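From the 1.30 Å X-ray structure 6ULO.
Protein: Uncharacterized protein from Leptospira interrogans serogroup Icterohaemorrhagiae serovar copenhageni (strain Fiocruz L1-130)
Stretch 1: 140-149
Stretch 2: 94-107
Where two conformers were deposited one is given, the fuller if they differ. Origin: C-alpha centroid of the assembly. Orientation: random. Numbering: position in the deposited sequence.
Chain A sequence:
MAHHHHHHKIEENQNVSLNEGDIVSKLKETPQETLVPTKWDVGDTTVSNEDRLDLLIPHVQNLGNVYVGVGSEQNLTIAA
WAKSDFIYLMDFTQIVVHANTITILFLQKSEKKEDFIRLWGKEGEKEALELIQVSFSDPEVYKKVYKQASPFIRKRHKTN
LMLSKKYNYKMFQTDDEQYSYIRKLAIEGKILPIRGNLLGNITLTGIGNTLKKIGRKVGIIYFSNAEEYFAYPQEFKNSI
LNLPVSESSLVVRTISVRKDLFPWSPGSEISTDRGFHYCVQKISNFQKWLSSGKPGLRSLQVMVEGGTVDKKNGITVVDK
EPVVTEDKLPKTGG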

# COMPACT_ATOMS: atom_id res chain seq x y z
N GLU A 140 0.81 24.10 8.08
CA GLU A 140 2.21 23.88 8.45
C GLU A 140 2.49 22.42 8.81
O GLU A 140 3.61 21.96 8.61
CB GLU A 140 2.59 24.79 9.61
CG GLU A 140 4.08 24.95 9.81
CD GLU A 140 4.82 25.63 8.65
OE1 GLU A 140 4.21 26.27 7.76
OE2 GLU A 140 6.07 25.55 8.63
N VAL A 141 1.50 21.69 9.33
CA VAL A 141 1.68 20.26 9.60
C VAL A 141 2.14 19.58 8.33
O VAL A 141 3.07 18.75 8.33
CB VAL A 141 0.35 19.67 10.12
CG1 VAL A 141 0.40 18.16 10.16
CG2 VAL A 141 0.02 20.22 11.52
N TYR A 142 1.49 19.92 7.21
CA TYR A 142 1.74 19.27 5.93
C TYR A 142 2.95 19.87 5.22
O TYR A 142 3.67 19.13 4.54
CB TYR A 142 0.46 19.32 5.07
CG TYR A 142 -0.67 18.65 5.81
CD1 TYR A 142 -0.89 17.28 5.72
CD2 TYR A 142 -1.49 19.40 6.69
CE1 TYR A 142 -1.90 16.67 6.47
CE2 TYR A 142 -2.47 18.81 7.43
CZ TYR A 142 -2.69 17.47 7.31
OH TYR A 142 -3.70 16.93 8.09
N LYS A 143 3.21 21.17 5.39
CA LYS A 143 4.42 21.74 4.80
C LYS A 143 5.66 21.13 5.41
O LYS A 143 6.65 20.86 4.71
CB LYS A 143 4.44 23.27 4.96
CG LYS A 143 3.37 23.97 4.19
CD LYS A 143 3.42 25.48 4.43
CE LYS A 143 3.49 26.26 3.17
NZ LYS A 143 3.53 27.73 3.42
N LYS A 144 5.65 20.88 6.73
CA LYS A 144 6.77 20.22 7.37
C LYS A 144 6.97 18.82 6.80
O LYS A 144 8.09 18.41 6.50
CB LYS A 144 6.54 20.14 8.88
CG LYS A 144 6.68 21.46 9.64
CD LYS A 144 6.43 21.19 11.13
CE LYS A 144 6.56 22.43 11.95
NZ LYS A 144 7.83 23.10 11.61
N VAL A 145 5.87 18.06 6.67
CA VAL A 145 5.96 16.73 6.08
C VAL A 145 6.51 16.80 4.66
O VAL A 145 7.38 16.01 4.28
CB VAL A 145 4.60 15.99 6.14
CG1 VAL A 145 4.66 14.70 5.32
CG2 VAL A 145 4.24 15.69 7.57
N TYR A 146 6.04 17.77 3.86
CA TYR A 146 6.55 17.91 2.50
C TYR A 146 8.06 18.09 2.51
O TYR A 146 8.79 17.43 1.76
CB TYR A 146 5.89 19.12 1.80
CG TYR A 146 6.41 19.30 0.38
CD1 TYR A 146 5.67 18.85 -0.72
CD2 TYR A 146 7.61 19.97 0.13
CE1 TYR A 146 6.16 18.99 -2.03
CE2 TYR A 146 8.10 20.12 -1.17
CZ TYR A 146 7.36 19.64 -2.24
OH TYR A 146 7.85 19.81 -3.51
N LYS A 147 8.55 18.97 3.38
CA LYS A 147 9.98 19.26 3.43
C LYS A 147 10.79 18.08 3.93
O LYS A 147 11.91 17.85 3.45
CB LYS A 147 10.23 20.51 4.25
CG LYS A 147 9.65 21.71 3.56
CD LYS A 147 9.66 22.92 4.48
CE LYS A 147 8.86 24.07 3.88
NZ LYS A 147 8.83 25.25 4.78
N GLN A 148 10.25 17.28 4.85
CA GLN A 148 10.97 16.09 5.31
C GLN A 148 10.97 15.01 4.24
O GLN A 148 11.97 14.31 4.06
CB GLN A 148 10.24 15.53 6.53
CG GLN A 148 10.37 16.32 7.78
CD GLN A 148 9.48 15.74 8.85
OE1 GLN A 148 8.26 15.80 8.75
NE2 GLN A 148 10.09 15.12 9.84
N ALA A 149 9.83 14.80 3.59
CA ALA A 149 9.64 13.64 2.72
C ALA A 149 10.18 13.89 1.31
O ALA A 149 10.69 12.97 0.68
CB ALA A 149 8.16 13.29 2.62
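Stretch 2 (94-107) QIVVHANTITILFL

Residues 94-107 form a continuous α-helix, held by regular i to i+4 backbone hydrogen bonds from His98 N to Gln94 O through Leu107 N to Thr103 O, and the helix runs on beyond Leu107. It packs across the helix of residues 140-149 almost at a right angle, with a signed crossing angle of -96° and a closest axial approach of 9.4 Å. No hydrogen bond links the two segments; the 529 Å² buried between them is mainly a matter of side-chain packing.

Near the start of the helix, Ile95 points toward the partner, placing CG1 3.9 Å from Val145 CG1 and CD1 3.5 Å from Gln148 OE1. Val96 faces away. One turn after Gln94, His98 meets three residues. Its CE1 lies 3.6 Å from Val141 CG1, its CB 3.9 Å from Val145 CG2, and its ring receives the edge of Tyr142 on one face, with ring centroids 4.8 Å apart and planes inclined at 61°.

Ala99 gives the closest CA pair, Ala99 CA lying 6.3 Å from Val145 CA. Here Val145 CG1 comes within 3.8 Å of Ala99 CB and 3.7 Å of Ala99 N. Val145 thus acts as a knob in a hole lined by Ile95, His98, Ala99 and Ile102. Thr101 contributes a looser contact, CG2 lying 4.1 Å from Tyr142 CE1.

Ile102 then rests its CD1 against the partner backbone, 3.3 Å from Tyr142 O and 3.9 Å from Tyr146 N, and 3.9 Å from Val145 CG1. Thr103, Ile104 and Leu105 make no contact, although Leu105 starts out toward the partner. The last contact is made one turn beyond Ile102, where Phe106 CZ meets Tyr146 CE1 edge to edge at 3.7 Å.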

# COMPACT_ATOMS: atom_id res chain seq x y z
N GLN A 94 2.70 8.66 11.70
CA GLN A 94 1.96 9.84 11.27
C GLN A 94 2.54 10.44 9.99
O GLN A 94 1.77 10.90 9.12
CB GLN A 94 1.90 10.88 12.38
CG GLN A 94 0.90 11.97 12.13
CD GLN A 94 -0.49 11.44 11.77
OE1 GLN A 94 -0.94 11.54 10.63
NE2 GLN A 94 -1.17 10.86 12.75
N ILE A 95 3.87 10.41 9.82
CA ILE A 95 4.44 11.02 8.63
C ILE A 95 3.96 10.32 7.38
O ILE A 95 3.79 10.96 6.34
CB ILE A 95 5.97 11.15 8.70
CG1 ILE A 95 6.45 12.22 7.69
CG2 ILE A 95 6.68 9.80 8.40
CD1 ILE A 95 7.97 12.47 7.73
N VAL A 96 3.77 8.99 7.44
CA VAL A 96 3.32 8.26 6.27
C VAL A 96 1.88 8.63 5.93
O VAL A 96 1.55 8.90 4.77
CB VAL A 96 3.47 6.74 6.52
CG1 VAL A 96 2.81 5.95 5.42
CG2 VAL A 96 4.93 6.34 6.66
N VAL A 97 1.01 8.70 6.95
CA VAL A 97 -0.39 9.06 6.74
C VAL A 97 -0.48 10.45 6.13
O VAL A 97 -1.19 10.67 5.14
CB VAL A 97 -1.20 8.92 8.04
CG1 VAL A 97 -2.66 9.31 7.80
CG2 VAL A 97 -1.12 7.48 8.60
N HIS A 98 0.30 11.39 6.66
CA HIS A 98 0.24 12.76 6.17
C HIS A 98 0.87 12.90 4.79
O HIS A 98 0.34 13.64 3.96
CB HIS A 98 0.91 13.67 7.17
CG HIS A 98 0.04 13.96 8.35
ND1 HIS A 98 0.52 14.47 9.53
CD2 HIS A 98 -1.30 13.85 8.49
CE1 HIS A 98 -0.49 14.67 10.36
NE2 HIS A 98 -1.61 14.30 9.75
N ALA A 99 1.99 12.21 4.52
CA ALA A 99 2.58 12.30 3.19
C ALA A 99 1.62 11.71 2.16
O ALA A 99 1.50 12.24 1.05
CB ALA A 99 3.95 11.62 3.15
N ASN A 100 0.91 10.64 2.51
CA ASN A 100 -0.07 10.11 1.57
C ASN A 100 -1.19 11.13 1.32
O ASN A 100 -1.73 11.21 0.21
CB ASN A 100 -0.64 8.80 2.10
CG ASN A 100 0.31 7.63 1.92
OD1 ASN A 100 1.13 7.62 0.97
ND2 ASN A 100 0.19 6.63 2.77
N THR A 101 -1.61 11.86 2.38
CA THR A 101 -2.63 12.89 2.23
C THR A 101 -2.16 13.96 1.25
O THR A 101 -2.93 14.42 0.41
CB THR A 101 -2.93 13.50 3.60
OG1 THR A 101 -3.45 12.48 4.47
CG2 THR A 101 -3.94 14.67 3.51
N ILE A 102 -0.89 14.35 1.34
CA ILE A 102 -0.32 15.30 0.38
C ILE A 102 -0.34 14.71 -1.02
O ILE A 102 -0.74 15.38 -1.98
CB ILE A 102 1.10 15.71 0.81
CG1 ILE A 102 1.05 16.44 2.15
CG2 ILE A 102 1.75 16.56 -0.29
CD1 ILE A 102 2.43 16.61 2.79
N THR A 103 0.09 13.46 -1.17
CA THR A 103 0.09 12.84 -2.50
C THR A 103 -1.30 12.86 -3.12
O THR A 103 -1.45 13.15 -4.33
CB THR A 103 0.63 11.42 -2.36
OG1 THR A 103 2.04 11.52 -2.25
CG2 THR A 103 0.24 10.48 -3.52
N ILE A 104 -2.35 12.58 -2.33
CA ILE A 104 -3.70 12.59 -2.88
C ILE A 104 -4.10 13.98 -3.35
O ILE A 104 -4.70 14.14 -4.42
CB ILE A 104 -4.67 12.01 -1.83
CG1 ILE A 104 -4.35 10.53 -1.62
CG2 ILE A 104 -6.14 12.25 -2.22
CD1 ILE A 104 -4.91 9.94 -0.33
N LEU A 105 -3.79 15.01 -2.56
CA LEU A 105 -4.06 16.38 -2.98
C LEU A 105 -3.34 16.70 -4.28
O LEU A 105 -3.93 17.28 -5.21
CB LEU A 105 -3.62 17.32 -1.87
CG LEU A 105 -3.67 18.82 -2.15
CD1 LEU A 105 -5.09 19.33 -2.43
CD2 LEU A 105 -3.02 19.58 -0.96
N PHE A 106 -2.06 16.29 -4.38
CA PHE A 106 -1.31 16.56 -5.61
C PHE A 106 -1.92 15.82 -6.80
O PHE A 106 -2.03 16.38 -7.89
CB PHE A 106 0.15 16.19 -5.48
CG PHE A 106 0.95 17.03 -4.52
CD1 PHE A 106 0.45 18.19 -3.95
CD2 PHE A 106 2.27 16.64 -4.22
CE1 PHE A 106 1.24 18.94 -3.10
CE2 PHE A 106 3.06 17.38 -3.37
CZ PHE A 106 2.55 18.56 -2.81
N LEU A 107 -2.35 14.57 -6.61
CA LEU A 107 -3.02 13.84 -7.69
C LEU A 107 -4.27 14.57 -8.15
O LEU A 107 -4.51 14.72 -9.35
CB LEU A 107 -3.41 12.43 -7.23
CG LEU A 107 -2.24 11.45 -7.07
CD1 LEU A 107 -2.71 10.23 -6.26
CD2 LEU A 107 -1.73 11.03 -8.46